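Local coordinates for putative secreted endoglycosylceramidase (Rhodococcus hoagii, PDB 6JYZ), which probably hydrolyses O-glycosidic bonds in glycolipids of the galactosylceramide type, as a secreted family 5 glycoside hydrolase, at residues Arg43-Asn48 and Leu77-Val82; Asp123-Ala128 and Leu219-Asn224; Pro285-Ser290 and Tyr321-Trp326; Trp360-Ala365 and Asn383-Asp388. All blocks are in the same frame, centred on the assembly; numbering follows the deposited sequence.

Contact 1. Residues Arg43-Asn48 and Leu77-Val82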
loop_
_atom_site.group_PDB
_atom_site.type_symbol
_atom_site.label_atom_id
_atom_site.label_comp_id
_atom_site.label_asym_id
_atom_site.label_seq_id
_atom_site.Cartn_x
_atom_site.Cartn_y
_atom_site.Cartn_z
ATOM N N ARG A 43 8.215 -6.423 1.217
ATOM C CA ARG A 43 7.089 -6.947 1.985
ATOM C C ARG A 43 6.961 -6.172 3.259
ATOM O O ARG A 43 7.954 -5.979 4.004
ATOM C CB ARG A 43 7.358 -8.427 2.248
ATOM C CG ARG A 43 7.191 -9.116 0.874
ATOM C CD ARG A 43 7.196 -10.606 1.050
ATOM N NE ARG A 43 7.068 -11.259 -0.254
ATOM C CZ ARG A 43 7.203 -12.558 -0.293
ATOM N NH1 ARG A 43 7.411 -13.239 0.835
ATOM N NH2 ARG A 43 7.194 -13.158 -1.464
ATOM N N GLY A 44 5.748 -5.747 3.585
ATOM C CA GLY A 44 5.585 -4.927 4.785
ATOM C C GLY A 44 4.122 -4.603 5.012
ATOM O O GLY A 44 3.246 -5.436 4.733
ATOM N N ALA A 45 3.870 -3.380 5.491
ATOM C CA ALA A 45 2.499 -3.038 5.923
ATOM C C ALA A 45 2.200 -1.587 5.507
ATOM O O ALA A 45 3.087 -0.749 5.309
ATOM C CB ALA A 45 2.362 -3.152 7.445
ATOM N N ASN A 46 0.896 -1.335 5.395
ATOM C CA ASN A 46 0.336 0.012 5.322
ATOM C C ASN A 46 0.390 0.689 6.708
ATOM O O ASN A 46 0.029 0.084 7.727
ATOM C CB ASN A 46 -1.119 -0.047 4.858
ATOM C CG ASN A 46 -1.218 -0.321 3.377
ATOM O OD1 ASN A 46 -1.272 0.644 2.590
ATOM N ND2 ASN A 46 -1.203 -1.575 2.948
ATOM N N VAL A 47 0.797 1.961 6.682
ATOM C CA VAL A 47 0.924 2.763 7.910
ATOM C C VAL A 47 0.206 4.099 7.678
ATOM O O VAL A 47 0.648 4.855 6.800
ATOM C CB VAL A 47 2.420 2.979 8.207
ATOM C CG1 VAL A 47 2.611 4.000 9.328
ATOM C CG2 VAL A 47 3.075 1.619 8.591
ATOM N N ASN A 48 -0.843 4.344 8.437
ATOM C CA ASN A 48 -1.699 5.502 8.207
ATOM C C ASN A 48 -1.497 6.618 9.232
ATOM O O ASN A 48 -2.306 7.540 9.234
ATOM C CB ASN A 48 -3.156 5.085 8.144
ATOM C CG ASN A 48 -3.712 4.739 9.487
ATOM O OD1 ASN A 48 -2.962 4.638 10.466
ATOM N ND2 ASN A 48 -5.039 4.588 9.587
ATOM N N LEU A 77 9.311 -7.680 12.634
ATOM C CA LEU A 77 8.544 -8.682 11.915
ATOM C C LEU A 77 9.173 -8.988 10.565
ATOM O O LEU A 77 8.549 -9.741 9.793
ATOM C CB LEU A 77 7.091 -8.220 11.745
ATOM C CG LEU A 77 6.378 -8.060 13.061
ATOM C CD1 LEU A 77 5.083 -7.253 12.883
ATOM C CD2 LEU A 77 6.032 -9.421 13.681
ATOM N N GLY A 78 10.330 -8.402 10.268
ATOM C CA GLY A 78 11.012 -8.709 9.016
ATOM C C GLY A 78 10.671 -7.746 7.858
ATOM O O GLY A 78 11.232 -7.903 6.786
ATOM N N PHE A 79 9.772 -6.768 8.101
ATOM C CA PHE A 79 9.317 -5.950 6.965
ATOM C C PHE A 79 10.435 -5.069 6.432
ATOM O O PHE A 79 11.230 -4.517 7.203
ATOM C CB PHE A 79 8.204 -5.041 7.476
ATOM C CG PHE A 79 6.969 -5.715 7.963
ATOM C CD1 PHE A 79 6.737 -7.070 7.751
ATOM C CD2 PHE A 79 5.979 -4.968 8.597
ATOM C CE1 PHE A 79 5.536 -7.664 8.182
ATOM C CE2 PHE A 79 4.817 -5.567 9.052
ATOM C CZ PHE A 79 4.587 -6.902 8.823
ATOM N N ASP A 80 10.484 -4.935 5.110
ATOM C CA ASP A 80 11.443 -4.060 4.467
ATOM C C ASP A 80 10.786 -2.979 3.588
ATOM O O ASP A 80 11.495 -2.299 2.874
ATOM C CB ASP A 80 12.483 -4.818 3.626
ATOM C CG ASP A 80 11.881 -5.500 2.432
ATOM O OD1 ASP A 80 10.648 -5.425 2.238
ATOM O OD2 ASP A 80 12.696 -6.106 1.646
ATOM N N VAL A 81 9.475 -2.797 3.760
ATOM C CA VAL A 81 8.803 -1.686 3.072
ATOM C C VAL A 81 7.639 -1.272 3.954
ATOM O O VAL A 81 7.072 -2.031 4.718
ATOM C CB VAL A 81 8.301 -2.112 1.661
ATOM C CG1 VAL A 81 7.098 -3.050 1.719
ATOM C CG2 VAL A 81 7.985 -0.907 0.787
ATOM N N VAL A 82 7.278 -0.005 3.777
ATOM C CA VAL A 82 6.041 0.542 4.333
ATOM C C VAL A 82 5.310 1.288 3.211
ATOM O O VAL A 82 5.935 1.966 2.396
ATOM C CB VAL A 82 6.340 1.509 5.483
ATOM C CG1 VAL A 82 7.280 2.604 5.089
ATOM C CG2 VAL A 82 5.092 2.168 6.014
HETATM O O HOH W 1 5.913 -1.978 7.180
#
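Gly44 packs its CA against one face of the Phe79 ring, 3.9 Å from the centroid, in a CH-pi contact. The opposite face is met by CB of Leu77, which precedes the Schellman turn at Gly78. A side chain at Gly44 would run into Val81 O, which is already 3.3 Å from Gly44 CA. At the start of the contact the grip is polar: Asp80 N bonds to Arg43 O, and Asp80 OD1 takes Arg43 N at 2.8 Å. With CG set between the backbone N and the carbonyl carbon (chi1 66°), the Asp80 carboxylate turns back to reach that N-H. At the far end Val47 CG2 and Val82 CG2 press together at 3.3 Å, tighter than usual, their side chains crossing at about a right angle. Between these clamps the backbones part. Ala45 N and Val81 O stand 3.6 Å apart without bonding directly. A water spans the gap, taking the N-H of Ala45 and giving a proton to Val81 O. Strand 38-47, helix 68-75, which packs Met74 on Phe79 and Val47, and strand 81-86 form a beta-alpha-beta unit, the repeating element of the family 5 (beta/alpha)8 barrel.

Contact 2. Residues Asp123-Ala128 and Leu219-Asn224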
loop_
_atom_site.group_PDB
_atom_site.type_symbol
_atom_site.label_atom_id
_atom_site.label_comp_id
_atom_site.label_asym_id
_atom_site.label_seq_id
_atom_site.Cartn_x
_atom_site.Cartn_y
_atom_site.Cartn_z
ATOM N N ASP A 123 2.071 6.877 -0.647
ATOM C CA ASP A 123 0.755 6.583 -1.206
ATOM C C ASP A 123 -0.193 7.756 -0.978
ATOM O O ASP A 123 -0.503 8.062 0.163
ATOM C CB ASP A 123 0.228 5.306 -0.526
ATOM C CG ASP A 123 -1.268 5.135 -0.561
ATOM O OD1 ASP A 123 -1.937 5.541 -1.511
ATOM O OD2 ASP A 123 -1.790 4.606 0.466
ATOM N N MET A 124 -0.629 8.354 -2.085
ATOM C CA MET A 124 -1.614 9.436 -1.995
ATOM C C MET A 124 -2.951 8.769 -1.725
ATOM O O MET A 124 -3.623 8.301 -2.668
ATOM C CB MET A 124 -1.598 10.219 -3.304
ATOM C CG MET A 124 -2.353 11.548 -3.231
ATOM S SD MET A 124 -1.509 12.810 -2.181
ATOM C CE MET A 124 -0.060 13.158 -3.165
ATOM N N HIS A 125 -3.299 8.652 -0.463
ATOM C CA HIS A 125 -4.367 7.765 -0.042
ATOM C C HIS A 125 -5.682 8.500 -0.009
ATOM O O HIS A 125 -5.792 9.692 0.286
ATOM C CB HIS A 125 -4.062 7.199 1.351
ATOM C CG HIS A 125 -4.734 5.868 1.603
ATOM N ND1 HIS A 125 -5.921 5.614 2.264
ATOM C CD2 HIS A 125 -4.248 4.694 1.124
ATOM C CE1 HIS A 125 -6.090 4.244 2.166
ATOM N NE2 HIS A 125 -5.108 3.718 1.498
ATOM N N GLN A 126 -6.771 7.775 -0.211
ATOM C CA GLN A 126 -8.140 8.304 -0.055
ATOM C C GLN A 126 -9.043 7.099 0.142
ATOM O O GLN A 126 -8.742 6.000 -0.346
ATOM C CB GLN A 126 -8.574 9.121 -1.286
ATOM C CG GLN A 126 -8.689 8.321 -2.593
ATOM C CD GLN A 126 -9.939 7.491 -2.745
ATOM O OE1 GLN A 126 -9.929 6.407 -3.451
ATOM N NE2 GLN A 126 -11.002 7.898 -2.187
ATOM N N ASP A 127 -10.146 7.320 0.828
ATOM C CA ASP A 127 -11.277 6.390 0.744
ATOM C C ASP A 127 -12.504 7.246 0.525
ATOM O O ASP A 127 -12.661 8.272 1.191
ATOM C CB ASP A 127 -11.511 5.613 2.059
ATOM C CG ASP A 127 -10.293 4.849 2.507
ATOM O OD1 ASP A 127 -10.047 3.755 1.952
ATOM O OD2 ASP A 127 -9.578 5.329 3.415
ATOM N N ALA A 128 -13.385 6.842 -0.400
ATOM C CA ALA A 128 -14.620 7.593 -0.595
ATOM C C ALA A 128 -14.342 9.084 -0.768
ATOM O O ALA A 128 -15.044 9.934 -0.225
ATOM C CB ALA A 128 -15.646 7.340 0.512
ATOM N N LEU A 219 0.233 6.630 -7.067
ATOM C CA LEU A 219 -0.305 7.904 -7.508
ATOM C C LEU A 219 -1.651 8.276 -6.922
ATOM O O LEU A 219 -1.893 9.434 -6.599
ATOM C CB LEU A 219 -0.380 7.925 -9.030
ATOM C CG LEU A 219 0.971 7.763 -9.714
ATOM C CD1 LEU A 219 0.742 7.720 -11.249
ATOM C CD2 LEU A 219 1.906 8.923 -9.362
ATOM N N LEU A 220 -2.540 7.279 -6.779
ATOM C CA LEU A 220 -3.792 7.529 -6.059
ATOM C C LEU A 220 -4.328 6.196 -5.583
ATOM O O LEU A 220 -4.484 5.248 -6.422
ATOM C CB LEU A 220 -4.820 8.222 -6.958
ATOM C CG LEU A 220 -6.143 8.614 -6.294
ATOM C CD1 LEU A 220 -5.916 9.573 -5.132
ATOM C CD2 LEU A 220 -7.055 9.219 -7.328
ATOM N N ASN A 221 -4.634 6.093 -4.310
ATOM C CA ASN A 221 -5.178 4.828 -3.800
ATOM C C ASN A 221 -6.569 4.608 -4.369
ATOM O O ASN A 221 -7.392 5.558 -4.400
ATOM C CB ASN A 221 -5.343 4.957 -2.294
ATOM C CG ASN A 221 -5.961 3.699 -1.718
ATOM O OD1 ASN A 221 -5.341 2.625 -1.791
ATOM N ND2 ASN A 221 -7.124 3.790 -1.117
ATOM N N GLU A 222 -6.860 3.371 -4.758
ATOM C CA GLU A 222 -8.197 2.863 -5.175
ATOM C C GLU A 222 -9.015 3.942 -5.867
ATOM O O GLU A 222 -10.151 4.258 -5.426
ATOM C CB GLU A 222 -8.926 2.276 -3.977
ATOM C CG GLU A 222 -8.192 1.076 -3.429
ATOM C CD GLU A 222 -8.952 0.238 -2.424
ATOM O OE1 GLU A 222 -9.945 0.735 -1.877
ATOM O OE2 GLU A 222 -8.489 -0.897 -2.085
ATOM N N PRO A 223 -8.566 4.447 -7.027
ATOM C CA PRO A 223 -9.356 5.500 -7.675
ATOM C C PRO A 223 -10.779 5.011 -7.951
ATOM O O PRO A 223 -10.951 3.929 -8.524
ATOM C CB PRO A 223 -8.591 5.802 -8.955
ATOM C CG PRO A 223 -7.194 5.335 -8.662
ATOM C CD PRO A 223 -7.331 4.120 -7.746
ATOM N N ASN A 224 -11.782 5.774 -7.542
ATOM C CA ASN A 224 -13.128 5.295 -7.775
ATOM C C ASN A 224 -13.538 5.527 -9.245
ATOM O O ASN A 224 -12.972 6.406 -9.928
ATOM C CB ASN A 224 -14.139 5.981 -6.861
ATOM C CG ASN A 224 -14.041 5.605 -5.390
ATOM O OD1 ASN A 224 -12.974 5.035 -4.863
ATOM N ND2 ASN A 224 -15.029 5.911 -4.641
HETATM O O HOH W 2 -10.559 3.241 -0.743
#
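Asn221 stacks its amide on one face of the His125 imidazole, the two planes 19° apart and the side chains pointing the same way. ND2 lies over that face, offset toward the rim, and Asn221 CB adds a CH-pi contact 4.0 Å from the ring centroid. The amide's orientation is fixed by its bonds: ND2 donates to Gln126 O at 2.8 Å, in both the carbonyl plane and its own amide plane, while OD1 receives Arg83. An extended first torsion (chi1 178°, CG anti to N) carries the amide across to this position, and the backbone helps, Asn221 N reaching Met124 O at 2.9 Å. Gln126, second in buried area, lays its CG 4.0 Å from Leu220 CD1. Met124 sets its CB against the backbone of the other segment, 3.4 Å from Leu219 O. His125 is itself held by a bond from ND1 to Asp152, and Trp360 faces the side of its ring turned away from Asn221. Were His125 an alanine, the Asn221 amide would lose the surface it lies on, and Asp152 would probably be left without its mate and a gap opened beside Trp360. Asn221, Glu222 and Pro223 match the Asn-Glu-Pro sequence that in family 5 relatives carries the acid/base glutamate. Glu222 OE2 is bonded to His292 and Ser269. With both ends of its amide bonded and one face stacked, Asn221 has little freedom to turn, and the chain leading into Glu222 is probably restrained with it.

Contact 3. Residues Pro285-Ser290 and Tyr321-Trp326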
loop_
_atom_site.group_PDB
_atom_site.type_symbol
_atom_site.label_atom_id
_atom_site.label_comp_id
_atom_site.label_asym_id
_atom_site.label_seq_id
_atom_site.Cartn_x
_atom_site.Cartn_y
_atom_site.Cartn_z
ATOM N N PRO A 285 9.244 3.182 -18.124
ATOM C CA PRO A 285 9.786 1.877 -17.807
ATOM C C PRO A 285 9.777 1.531 -16.320
ATOM O O PRO A 285 9.995 0.367 -15.999
ATOM C CB PRO A 285 11.251 1.923 -18.334
ATOM C CG PRO A 285 11.506 3.382 -18.371
ATOM C CD PRO A 285 10.212 4.090 -18.772
ATOM N N LEU A 286 9.510 2.508 -15.457
ATOM C CA LEU A 286 9.535 2.250 -14.027
ATOM C C LEU A 286 8.144 2.141 -13.416
ATOM O O LEU A 286 8.022 2.238 -12.185
ATOM C CB LEU A 286 10.364 3.329 -13.295
ATOM C CG LEU A 286 11.770 3.501 -13.846
ATOM C CD1 LEU A 286 12.523 4.587 -13.050
ATOM C CD2 LEU A 286 12.547 2.209 -13.800
ATOM N N VAL A 287 7.135 1.864 -14.250
ATOM C CA VAL A 287 5.816 1.651 -13.629
ATOM C C VAL A 287 5.708 0.256 -13.026
ATOM O O VAL A 287 6.350 -0.710 -13.456
ATOM C CB VAL A 287 4.682 1.862 -14.670
ATOM C CG1 VAL A 287 4.664 3.308 -15.163
ATOM C CG2 VAL A 287 4.699 0.842 -15.817
ATOM N N VAL A 288 4.856 0.158 -12.004
ATOM C CA VAL A 288 4.598 -1.064 -11.230
ATOM C C VAL A 288 3.092 -1.171 -11.052
ATOM O O VAL A 288 2.471 -0.216 -10.552
ATOM C CB VAL A 288 5.320 -0.969 -9.870
ATOM C CG1 VAL A 288 4.876 -2.130 -8.974
ATOM C CG2 VAL A 288 6.849 -0.911 -10.042
ATOM N N PHE A 289 2.508 -2.295 -11.472
ATOM C CA PHE A 289 1.065 -2.483 -11.350
ATOM C C PHE A 289 0.701 -2.977 -9.951
ATOM O O PHE A 289 1.318 -3.922 -9.424
ATOM C CB PHE A 289 0.645 -3.514 -12.405
ATOM C CG PHE A 289 -0.849 -3.760 -12.443
ATOM C CD1 PHE A 289 -1.746 -2.697 -12.513
ATOM C CD2 PHE A 289 -1.372 -5.048 -12.347
ATOM C CE1 PHE A 289 -3.140 -2.927 -12.526
ATOM C CE2 PHE A 289 -2.770 -5.244 -12.368
ATOM C CZ PHE A 289 -3.616 -4.200 -12.438
ATOM N N SER A 290 -0.247 -2.303 -9.296
ATOM C CA SER A 290 -0.515 -2.517 -7.882
ATOM C C SER A 290 -2.017 -2.656 -7.606
ATOM O O SER A 290 -2.604 -1.832 -6.901
ATOM C CB SER A 290 0.103 -1.374 -7.107
ATOM O OG SER A 290 0.110 -1.646 -5.725
ATOM N N TYR A 321 1.324 -5.076 -19.103
ATOM C CA TYR A 321 2.024 -3.841 -18.986
ATOM C C TYR A 321 3.533 -4.004 -19.105
ATOM O O TYR A 321 4.253 -2.985 -19.148
ATOM C CB TYR A 321 1.774 -3.149 -17.634
ATOM C CG TYR A 321 0.388 -2.611 -17.456
ATOM C CD1 TYR A 321 0.006 -1.433 -18.107
ATOM C CD2 TYR A 321 -0.493 -3.236 -16.606
ATOM C CE1 TYR A 321 -1.259 -0.875 -17.858
ATOM C CE2 TYR A 321 -1.771 -2.715 -16.370
ATOM C CZ TYR A 321 -2.117 -1.538 -17.006
ATOM O OH TYR A 321 -3.366 -1.007 -16.735
ATOM N N GLY A 322 4.011 -5.240 -19.067
ATOM C CA GLY A 322 5.464 -5.486 -19.020
ATOM C C GLY A 322 6.067 -5.006 -17.705
ATOM O O GLY A 322 7.266 -4.735 -17.670
ATOM N N ALA A 323 5.271 -4.947 -16.647
ATOM C CA ALA A 323 5.673 -4.278 -15.412
ATOM C C ALA A 323 5.727 -5.274 -14.262
ATOM O O ALA A 323 4.975 -6.257 -14.247
ATOM C CB ALA A 323 4.629 -3.232 -15.079
ATOM N N PRO A 324 6.460 -4.976 -13.181
ATOM C CA PRO A 324 6.307 -5.795 -11.986
ATOM C C PRO A 324 4.929 -5.649 -11.367
ATOM O O PRO A 324 4.248 -4.626 -11.549
ATOM C CB PRO A 324 7.350 -5.164 -11.013
ATOM C CG PRO A 324 8.338 -4.439 -11.936
ATOM C CD PRO A 324 7.465 -3.901 -13.094
ATOM N N LEU A 325 4.562 -6.665 -10.623
ATOM C CA LEU A 325 3.388 -6.692 -9.762
ATOM C C LEU A 325 3.826 -6.477 -8.325
ATOM O O LEU A 325 4.702 -7.191 -7.836
ATOM C CB LEU A 325 2.676 -8.034 -9.906
ATOM C CG LEU A 325 1.522 -8.279 -8.950
ATOM C CD1 LEU A 325 0.386 -7.287 -9.186
ATOM C CD2 LEU A 325 0.954 -9.700 -9.166
ATOM N N TRP A 326 3.218 -5.530 -7.635
ATOM C CA TRP A 326 3.489 -5.314 -6.199
ATOM C C TRP A 326 2.152 -4.923 -5.589
ATOM O O TRP A 326 1.610 -3.902 -6.039
ATOM C CB TRP A 326 4.506 -4.178 -6.008
ATOM C CG TRP A 326 4.788 -3.902 -4.571
ATOM C CD1 TRP A 326 5.645 -4.604 -3.764
ATOM C CD2 TRP A 326 4.190 -2.903 -3.732
ATOM N NE1 TRP A 326 5.610 -4.102 -2.496
ATOM C CE2 TRP A 326 4.758 -3.030 -2.443
ATOM C CE3 TRP A 326 3.303 -1.851 -3.958
ATOM C CZ2 TRP A 326 4.403 -2.197 -1.393
ATOM C CZ3 TRP A 326 2.935 -0.999 -2.939
ATOM C CH2 TRP A 326 3.478 -1.190 -1.655
#
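Phe289 and Tyr321 meet at the apolar centre, Tyr321 CE2 resting over one face of the Phe289 ring, 3.9 Å from CD1 and toward the rim. The rings are neither stacked nor perpendicular: their planes are 37° apart. Phe289 points CG anti to its amide nitrogen (chi1 -177°), which sends the ring out to Tyr321 and to Phe262, a neighbour of both. Leu325 CD1 approaches the same ring obliquely, 4.3 Å from Phe289 CD2. Further along, Val288 CG1 packs on Trp326 CB at 3.6 Å, and Ala323 CB sits near Val287 CG2. The arrangement belongs to a beta-alpha-beta crossover of the (beta/alpha)8 barrel: strand 287-289 leads into helix 307-321, which ends in a Schellman motif at Gly322, and the chain returns beside strand 287-289 toward strand 326-330. Backbone bonds join the two, Phe289 N to Pro324 O at 2.9 Å and Trp326 N to Phe289 O at 3.1 Å. At the polar edge Ser290 OG donates to Trp326 O at 2.7 Å, tilted 16° from the carbonyl plane. The same hydroxyl oxygen stands 3.7 Å from Trp326 CE3, while the indole NE1 turns elsewhere, to Leu42 O.

Contact 4. Residues Trp360-Ala365 and Asn383-Asp388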
loop_
_atom_site.group_PDB
_atom_site.type_symbol
_atom_site.label_atom_id
_atom_site.label_comp_id
_atom_site.label_asym_id
_atom_site.label_seq_id
_atom_site.Cartn_x
_atom_site.Cartn_y
_atom_site.Cartn_z
ATOM N N TRP A 360 -2.768 -4.660 4.866
ATOM C CA TRP A 360 -3.644 -3.633 5.472
ATOM C C TRP A 360 -4.061 -4.217 6.836
ATOM O O TRP A 360 -4.865 -5.160 6.805
ATOM C CB TRP A 360 -4.865 -3.329 4.587
ATOM C CG TRP A 360 -5.629 -2.184 5.179
ATOM C CD1 TRP A 360 -6.590 -2.239 6.167
ATOM C CD2 TRP A 360 -5.356 -0.780 4.946
ATOM N NE1 TRP A 360 -6.968 -0.956 6.502
ATOM C CE2 TRP A 360 -6.195 -0.060 5.811
ATOM C CE3 TRP A 360 -4.507 -0.104 4.085
ATOM C CZ2 TRP A 360 -6.198 1.350 5.830
ATOM C CZ3 TRP A 360 -4.466 1.283 4.136
ATOM C CH2 TRP A 360 -5.313 1.981 4.990
ATOM N N SER A 361 -3.593 -3.716 7.966
ATOM C CA SER A 361 -2.714 -2.556 8.109
ATOM C C SER A 361 -1.946 -2.675 9.416
ATOM O O SER A 361 -2.244 -3.532 10.271
ATOM C CB SER A 361 -3.507 -1.285 8.080
ATOM O OG SER A 361 -4.311 -1.196 9.233
ATOM N N TRP A 362 -0.992 -1.771 9.609
ATOM C CA TRP A 362 -0.181 -1.751 10.826
ATOM C C TRP A 362 -1.020 -1.444 12.033
ATOM O O TRP A 362 -0.949 -2.185 13.048
ATOM C CB TRP A 362 0.941 -0.745 10.622
ATOM C CG TRP A 362 1.858 -0.638 11.805
ATOM C CD1 TRP A 362 2.011 0.432 12.618
ATOM C CD2 TRP A 362 2.764 -1.647 12.213
ATOM N NE1 TRP A 362 2.927 0.114 13.597
ATOM C CE2 TRP A 362 3.412 -1.135 13.351
ATOM C CE3 TRP A 362 3.067 -2.937 11.756
ATOM C CZ2 TRP A 362 4.342 -1.899 14.077
ATOM C CZ3 TRP A 362 3.980 -3.711 12.480
ATOM C CH2 TRP A 362 4.589 -3.172 13.622
ATOM N N THR A 363 -1.746 -0.315 12.023
ATOM C CA THR A 363 -2.595 0.048 13.177
ATOM C C THR A 363 -3.880 0.672 12.674
ATOM O O THR A 363 -3.886 1.438 11.677
ATOM C CB THR A 363 -1.943 1.093 14.122
ATOM O OG1 THR A 363 -1.418 2.179 13.388
ATOM C CG2 THR A 363 -0.797 0.506 14.943
ATOM N N GLN A 364 -4.966 0.456 13.386
ATOM C CA GLN A 364 -6.234 1.168 13.201
ATOM C C GLN A 364 -6.637 1.687 14.581
ATOM O O GLN A 364 -6.742 0.871 15.503
ATOM C CB GLN A 364 -7.252 0.213 12.614
ATOM C CG GLN A 364 -8.590 0.935 12.409
ATOM C CD GLN A 364 -9.516 0.128 11.556
ATOM O OE1 GLN A 364 -10.472 -0.485 12.059
ATOM N NE2 GLN A 364 -9.266 0.158 10.258
ATOM N N ALA A 365 -6.920 2.986 14.685
ATOM C CA ALA A 365 -7.274 3.603 15.961
ATOM C C ALA A 365 -8.771 3.536 16.187
ATOM O O ALA A 365 -9.600 3.187 15.362
ATOM C CB ALA A 365 -6.907 5.046 15.874
ATOM N N ASN A 383 -5.889 -5.717 12.870
ATOM C CA ASN A 383 -5.642 -7.113 12.510
ATOM C C ASN A 383 -4.170 -7.486 12.595
ATOM O O ASN A 383 -3.834 -8.611 12.222
ATOM C CB ASN A 383 -6.202 -7.471 11.105
ATOM C CG ASN A 383 -5.552 -6.596 10.027
ATOM O OD1 ASN A 383 -4.702 -5.733 10.300
ATOM N ND2 ASN A 383 -5.961 -6.867 8.806
ATOM N N LEU A 384 -3.338 -6.613 13.158
ATOM C CA LEU A 384 -1.924 -6.911 13.299
ATOM C C LEU A 384 -1.531 -6.401 14.661
ATOM O O LEU A 384 -1.188 -7.226 15.521
ATOM C CB LEU A 384 -1.102 -6.327 12.136
ATOM C CG LEU A 384 0.405 -6.547 12.260
ATOM C CD1 LEU A 384 0.788 -8.016 12.534
ATOM C CD2 LEU A 384 1.149 -6.048 11.017
ATOM N N ASN A 385 -1.430 -5.107 14.879
ATOM C CA ASN A 385 -1.318 -4.565 16.239
ATOM C C ASN A 385 -2.705 -4.333 16.774
ATOM O O ASN A 385 -3.513 -3.683 16.128
ATOM C CB ASN A 385 -0.556 -3.259 16.197
ATOM C CG ASN A 385 0.868 -3.546 15.802
ATOM O OD1 ASN A 385 1.670 -4.067 16.615
ATOM N ND2 ASN A 385 1.245 -3.294 14.545
ATOM N N ARG A 386 -2.981 -4.896 17.944
ATOM C CA ARG A 386 -4.253 -4.768 18.592
ATOM C C ARG A 386 -4.228 -3.545 19.503
ATOM O O ARG A 386 -3.251 -3.298 20.241
ATOM C CB ARG A 386 -4.322 -5.969 19.536
ATOM C CG ARG A 386 -5.641 -5.991 20.312
ATOM C CD ARG A 386 -5.708 -7.142 21.330
ATOM N NE ARG A 386 -5.683 -8.424 20.599
ATOM C CZ ARG A 386 -4.638 -9.267 20.502
ATOM N NH1 ARG A 386 -3.493 -9.007 21.108
ATOM N NH2 ARG A 386 -4.791 -10.405 19.861
ATOM N N ILE A 387 -5.237 -2.677 19.274
ATOM C CA ILE A 387 -5.403 -1.452 20.066
ATOM C C ILE A 387 -6.691 -1.640 20.833
ATOM O O ILE A 387 -7.757 -1.957 20.307
ATOM C CB ILE A 387 -5.403 -0.193 19.161
ATOM C CG1 ILE A 387 -3.976 0.063 18.684
ATOM C CG2 ILE A 387 -6.045 1.044 19.827
ATOM C CD1 ILE A 387 -3.759 1.254 17.621
ATOM N N ASP A 388 -6.582 -1.413 22.154
ATOM C CA ASP A 388 -7.760 -1.435 23.001
ATOM C C ASP A 388 -8.533 -0.107 22.865
ATOM O O ASP A 388 -7.900 0.968 22.806
ATOM C CB ASP A 388 -7.306 -1.713 24.456
ATOM C CG ASP A 388 -8.507 -2.039 25.341
ATOM O OD1 ASP A 388 -9.391 -2.830 24.889
ATOM O OD2 ASP A 388 -8.585 -1.434 26.431
HETATM O O HOH W 3 -3.537 -3.704 12.909
HETATM O O HOH W 4 -5.722 -2.863 10.939
HETATM O O HOH W 5 -4.645 -1.268 15.634
#
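Trp362 has ND2 of Asn385 over the centre of one ring face, 3.0 Å above the plane, the amide turned 68° against the indole. Leu384 CD2 comes in obliquely, 3.7 Å from Trp362 CE3, while the indole NE1 is bonded to Asp70. On Trp360 one face is met by CB of the next residue, Ser361, and the His125 ring approaches nearly parallel from the opposite side, beyond the rim. This is the loop that follows the eighth strand of the (beta/alpha)8 barrel, and the peptide between Trp360 and Ser361 is cis, as in other family 5 enzymes. Strand 385-387, paired with strand 394-397, lies against it. In a cis peptide the C=O and N-H face the same side, and the Asn383 amide reads both: ND2 donates to Trp360 O at 2.8 Å, in plane and on a lone pair, and OD1 takes Ser361 N at 3.3 Å, also on a lone pair. A first torsion of 60° and a flat second one turn the amide into line with that peptide. Replacing Asn383 with an alanine would probably leave Trp360 O and Ser361 N without these mates and the cis peptide less firmly held. OD1 also accepts from Trp359 NE1 and from a water that touches Ser361 OG. Asn385 ND2, besides lying on the indole, donates to Trp362 O at 2.9 Å with an N-H...O angle of 165°, a clamp on both ring and backbone of one residue. Farther along, Ile387 CD1 stands 3.9 Å from Thr363 CB and 3.7 Å from Gln364 O.

Contacts 1, 2 and 3 join barrel strands or the loops beside them; contact 4 sets the loop after strand 356-359 against strand 385-387. Contacts 1 and 4 are close, their centres 13 Å apart, and are joined by a probable hydrogen bond from Trp362 N to Asn46 O at 2.8 Å. Contact 4 also meets contact 2, Trp360 CZ3 lying 3.6 Å from His125 NE2, so the cis-peptide loop comes within one ring of the Asn-Glu-Pro segment, the probable active site, where Glu329 touches Asn221 and Glu222. Contact 3 meets contact 1 through Val81 CG1 and Trp326 CZ2 at 4.2 Å. Contacts 3 and 4 lie on opposite sides of the chain's centre, their centres 29 Å apart.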